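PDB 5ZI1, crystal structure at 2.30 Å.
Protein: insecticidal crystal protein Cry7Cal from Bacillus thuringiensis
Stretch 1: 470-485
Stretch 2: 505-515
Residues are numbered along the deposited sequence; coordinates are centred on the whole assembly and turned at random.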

# COMPACT_ATOMS: atom_id res chain seq x y z
N GLN A 470 -11.05 -0.76 -10.89
CA GLN A 470 -9.63 -0.66 -11.20
C GLN A 470 -8.96 -1.86 -10.56
O GLN A 470 -8.90 -1.97 -9.33
CB GLN A 470 -9.04 0.67 -10.73
CG GLN A 470 -7.57 0.88 -11.09
CD GLN A 470 -6.96 2.07 -10.38
OE1 GLN A 470 -6.72 2.02 -9.18
NE2 GLN A 470 -6.72 3.16 -11.11
N ILE A 471 -8.49 -2.77 -11.40
CA ILE A 471 -7.95 -4.05 -11.00
C ILE A 471 -6.47 -4.06 -11.38
O ILE A 471 -6.15 -3.91 -12.57
CB ILE A 471 -8.68 -5.23 -11.66
CG1 ILE A 471 -10.18 -5.18 -11.37
CG2 ILE A 471 -8.07 -6.54 -11.18
CD1 ILE A 471 -10.94 -6.40 -11.90
N PRO A 472 -5.56 -4.22 -10.43
CA PRO A 472 -4.14 -4.24 -10.78
C PRO A 472 -3.82 -5.45 -11.63
O PRO A 472 -4.42 -6.51 -11.48
CB PRO A 472 -3.44 -4.31 -9.42
CG PRO A 472 -4.40 -3.63 -8.51
CD PRO A 472 -5.77 -4.03 -9.00
N ALA A 473 -2.88 -5.26 -12.54
CA ALA A 473 -2.42 -6.38 -13.35
C ALA A 473 -1.96 -7.54 -12.48
O ALA A 473 -2.11 -8.71 -12.86
CB ALA A 473 -1.31 -5.92 -14.30
N VAL A 474 -1.39 -7.25 -11.30
CA VAL A 474 -0.92 -8.34 -10.46
C VAL A 474 -2.06 -9.16 -9.86
O VAL A 474 -1.80 -10.24 -9.33
CB VAL A 474 0.03 -7.83 -9.36
CG1 VAL A 474 1.28 -7.27 -9.99
CG2 VAL A 474 -0.64 -6.79 -8.49
N LYS A 475 -3.32 -8.71 -9.97
CA LYS A 475 -4.45 -9.55 -9.60
C LYS A 475 -4.67 -10.72 -10.57
O LYS A 475 -5.53 -11.56 -10.30
CB LYS A 475 -5.74 -8.73 -9.50
CG LYS A 475 -5.76 -7.66 -8.39
CD LYS A 475 -5.61 -8.29 -7.00
CE LYS A 475 -6.81 -9.18 -6.62
NZ LYS A 475 -8.06 -8.41 -6.28
N ALA A 476 -3.90 -10.79 -11.66
CA ALA A 476 -3.85 -11.97 -12.51
C ALA A 476 -3.49 -13.21 -11.70
O ALA A 476 -3.11 -13.14 -10.52
CB ALA A 476 -2.82 -11.78 -13.62
N PHE A 477 -3.59 -14.39 -12.35
CA PHE A 477 -3.14 -15.64 -11.76
C PHE A 477 -2.10 -16.37 -12.59
O PHE A 477 -1.56 -17.38 -12.13
CB PHE A 477 -4.33 -16.59 -11.50
CG PHE A 477 -4.91 -17.21 -12.74
CD1 PHE A 477 -4.40 -18.40 -13.25
CD2 PHE A 477 -5.96 -16.60 -13.40
CE1 PHE A 477 -4.93 -18.96 -14.39
CE2 PHE A 477 -6.50 -17.16 -14.54
CZ PHE A 477 -5.98 -18.34 -15.04
N GLU A 478 -1.79 -15.88 -13.79
CA GLU A 478 -0.75 -16.47 -14.61
C GLU A 478 -0.22 -15.42 -15.59
O GLU A 478 -0.96 -14.55 -16.04
CB GLU A 478 -1.28 -17.69 -15.37
CG GLU A 478 -0.24 -18.43 -16.20
CD GLU A 478 -0.79 -19.73 -16.78
OE1 GLU A 478 -1.49 -20.46 -16.05
OE2 GLU A 478 -0.54 -20.01 -17.98
N THR A 479 1.08 -15.52 -15.88
CA THR A 479 1.75 -14.70 -16.87
C THR A 479 2.52 -15.62 -17.80
O THR A 479 2.75 -16.80 -17.50
CB THR A 479 2.73 -13.69 -16.25
OG1 THR A 479 3.86 -14.39 -15.71
CG2 THR A 479 2.07 -12.88 -15.13
N ASN A 480 2.93 -15.07 -18.94
CA ASN A 480 3.69 -15.85 -19.91
C ASN A 480 5.02 -16.29 -19.31
O ASN A 480 5.55 -15.66 -18.39
CB ASN A 480 3.93 -15.03 -21.18
CG ASN A 480 4.02 -15.90 -22.41
OD1 ASN A 480 4.36 -17.07 -22.32
ND2 ASN A 480 3.71 -15.32 -23.57
N THR A 481 5.57 -17.38 -19.85
CA THR A 481 6.79 -17.96 -19.30
C THR A 481 8.02 -17.11 -19.55
O THR A 481 9.03 -17.28 -18.85
CB THR A 481 7.01 -19.36 -19.86
OG1 THR A 481 7.11 -19.30 -21.29
CG2 THR A 481 5.86 -20.27 -19.46
N ALA A 482 7.99 -16.22 -20.54
CA ALA A 482 9.13 -15.37 -20.82
C ALA A 482 8.62 -14.02 -21.27
O ALA A 482 7.46 -13.86 -21.67
CB ALA A 482 10.05 -15.99 -21.88
N GLY A 483 9.50 -13.02 -21.18
CA GLY A 483 9.17 -11.68 -21.60
C GLY A 483 8.25 -10.92 -20.68
O GLY A 483 7.94 -9.76 -20.98
N VAL A 484 7.80 -11.51 -19.57
CA VAL A 484 6.92 -10.86 -18.61
C VAL A 484 7.54 -11.00 -17.23
O VAL A 484 7.70 -12.12 -16.73
CB VAL A 484 5.52 -11.47 -18.61
CG1 VAL A 484 4.63 -10.68 -17.67
CG2 VAL A 484 4.94 -11.51 -20.02
N GLU A 485 7.81 -9.87 -16.59
CA GLU A 485 8.42 -9.82 -15.27
C GLU A 485 7.57 -8.94 -14.37
O GLU A 485 6.81 -8.09 -14.84
CB GLU A 485 9.85 -9.28 -15.35
CG GLU A 485 10.75 -9.70 -14.20
CD GLU A 485 12.10 -8.99 -14.21
OE1 GLU A 485 12.43 -8.31 -15.21
OE2 GLU A 485 12.84 -9.12 -13.19
N PRO A 505 7.26 -15.15 -25.71
CA PRO A 505 7.08 -16.33 -26.56
C PRO A 505 5.93 -16.16 -27.54
O PRO A 505 6.05 -16.54 -28.70
CB PRO A 505 6.79 -17.45 -25.55
CG PRO A 505 7.29 -16.95 -24.24
CD PRO A 505 7.12 -15.46 -24.28
N SER A 506 4.83 -15.59 -27.08
CA SER A 506 3.65 -15.40 -27.90
C SER A 506 3.01 -14.07 -27.51
O SER A 506 3.57 -13.29 -26.73
CB SER A 506 2.68 -16.58 -27.76
OG SER A 506 1.93 -16.50 -26.57
N ASN A 507 1.83 -13.80 -28.05
CA ASN A 507 1.16 -12.54 -27.80
C ASN A 507 0.62 -12.44 -26.37
O ASN A 507 0.42 -11.33 -25.88
CB ASN A 507 0.01 -12.35 -28.79
CG ASN A 507 0.49 -12.08 -30.21
OD1 ASN A 507 1.67 -11.79 -30.45
ND2 ASN A 507 -0.44 -12.18 -31.15
N GLN A 508 0.36 -13.57 -25.72
CA GLN A 508 -0.34 -13.55 -24.45
C GLN A 508 0.55 -13.01 -23.34
O GLN A 508 1.70 -13.44 -23.19
CB GLN A 508 -0.84 -14.95 -24.10
CG GLN A 508 -1.75 -14.96 -22.89
CD GLN A 508 -2.59 -16.22 -22.78
OE1 GLN A 508 -2.52 -16.94 -21.78
NE2 GLN A 508 -3.40 -16.49 -23.80
N VAL A 509 0.02 -12.07 -22.56
CA VAL A 509 0.77 -11.51 -21.44
C VAL A 509 0.35 -12.15 -20.13
O VAL A 509 1.19 -12.69 -19.39
CB VAL A 509 0.61 -9.98 -21.37
CG1 VAL A 509 1.32 -9.45 -20.13
CG2 VAL A 509 1.14 -9.32 -22.65
N PHE A 510 -0.94 -12.10 -19.79
CA PHE A 510 -1.37 -12.68 -18.53
C PHE A 510 -2.78 -13.23 -18.64
O PHE A 510 -3.50 -12.97 -19.61
CB PHE A 510 -1.26 -11.66 -17.38
CG PHE A 510 -2.25 -10.51 -17.43
CD1 PHE A 510 -3.60 -10.70 -17.22
CD2 PHE A 510 -1.80 -9.21 -17.61
CE1 PHE A 510 -4.49 -9.64 -17.23
CE2 PHE A 510 -2.68 -8.15 -17.61
CZ PHE A 510 -4.03 -8.37 -17.43
N ARG A 511 -3.17 -14.00 -17.62
CA ARG A 511 -4.55 -14.44 -17.45
C ARG A 511 -5.10 -13.94 -16.13
O ARG A 511 -4.40 -13.92 -15.12
CB ARG A 511 -4.71 -15.94 -17.42
CG ARG A 511 -3.59 -16.70 -18.05
CD ARG A 511 -4.10 -18.04 -18.40
NE ARG A 511 -3.07 -18.87 -19.02
CZ ARG A 511 -3.30 -19.64 -20.08
NH1 ARG A 511 -2.32 -20.36 -20.58
NH2 ARG A 511 -4.52 -19.66 -20.62
N MET A 512 -6.40 -13.67 -16.12
CA MET A 512 -7.08 -13.12 -14.97
C MET A 512 -8.51 -13.64 -14.99
O MET A 512 -9.11 -13.74 -16.06
CB MET A 512 -7.03 -11.59 -15.03
CG MET A 512 -7.74 -10.85 -13.94
SD MET A 512 -7.56 -9.06 -14.21
CE MET A 512 -5.87 -8.77 -13.71
N ARG A 513 -9.03 -14.00 -13.81
CA ARG A 513 -10.43 -14.41 -13.69
C ARG A 513 -11.23 -13.28 -13.07
O ARG A 513 -10.80 -12.67 -12.09
CB ARG A 513 -10.58 -15.68 -12.84
CG ARG A 513 -9.96 -16.92 -13.45
CD ARG A 513 -10.62 -18.23 -12.98
NE ARG A 513 -10.18 -19.33 -13.83
CZ ARG A 513 -9.10 -20.06 -13.60
NH1 ARG A 513 -8.37 -19.85 -12.51
NH2 ARG A 513 -8.75 -21.03 -14.45
N LEU A 514 -12.40 -13.01 -13.64
CA LEU A 514 -13.26 -11.94 -13.16
C LEU A 514 -14.54 -12.54 -12.60
O LEU A 514 -14.93 -13.65 -12.95
CB LEU A 514 -13.58 -10.94 -14.29
CG LEU A 514 -12.46 -10.14 -14.98
CD1 LEU A 514 -11.60 -9.35 -13.99
CD2 LEU A 514 -11.59 -11.04 -15.81
N SER A 515 -15.20 -11.78 -11.71
CA SER A 515 -16.45 -12.19 -11.09
C SER A 515 -17.50 -11.15 -11.43
O SER A 515 -17.31 -9.97 -11.15
CB SER A 515 -16.33 -12.30 -9.56
OG SER A 515 -15.44 -13.32 -9.16
O HOH W 1 -7.43 -13.59 -11.42

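The charged link joins Glu 478 and Arg 511, a hydrogen-bonded pair of an antiparallel bridge whose side chains leave the same face of the sheet. Their salt bridge sets Glu 478 OE2 3.0 Å from Arg 511 NE, a weak hydrogen bond, and 3.2 Å from Arg 511 NH1; the carboxylate oxygen lies near the guanidinium plane, where the N-H groups point. The same two residues are also tied by backbone, Arg 511 N donating to Glu 478 O at 2.8 Å, so one pair is fastened twice.

The backbone ladder is short. Phe 477 N donates to Arg 511 O at 2.9 Å and Asn 480 N to Val 509 O at 3.0 Å, one on each side of the bridge pair. Past it, the side chain of Asn 480 takes over: its ND2 reaches Gln 508 O at 2.8 Å, while its OD1 accepts from Thr 481 N at 2.8 Å, within the loop that follows the short strand. At the other end a water substitutes for direct pairing, donating to Lys 475 O at 3.0 Å and accepting from Arg 513 N at 2.9 Å.

Arg 513 lays its guanidinium flat on the Phe 477 ring, planes 10° apart and centres 4.3 Å apart; the cation sits off-centre, and its NH1 is also hydrogen-bonded elsewhere in the structure.

Phe 510 leaves the face opposite the salt bridge and receives small partners: Ala 476 CB lies 3.8 Å from Phe 510 CD1, and Ala 473 CB 4.2 Å from Phe 510 CE2. Met 512, extended through chi1 and chi2 and turned at chi3 (m), brings its CE to 3.5 Å from Pro 472 O, beside the 3-10 segment. Farther out, Ile 471 CD1 meets Leu 514 CD1 at 3.7 Å, and at the far end Ala 482 CB rests 3.8 Å from Pro 505 CG.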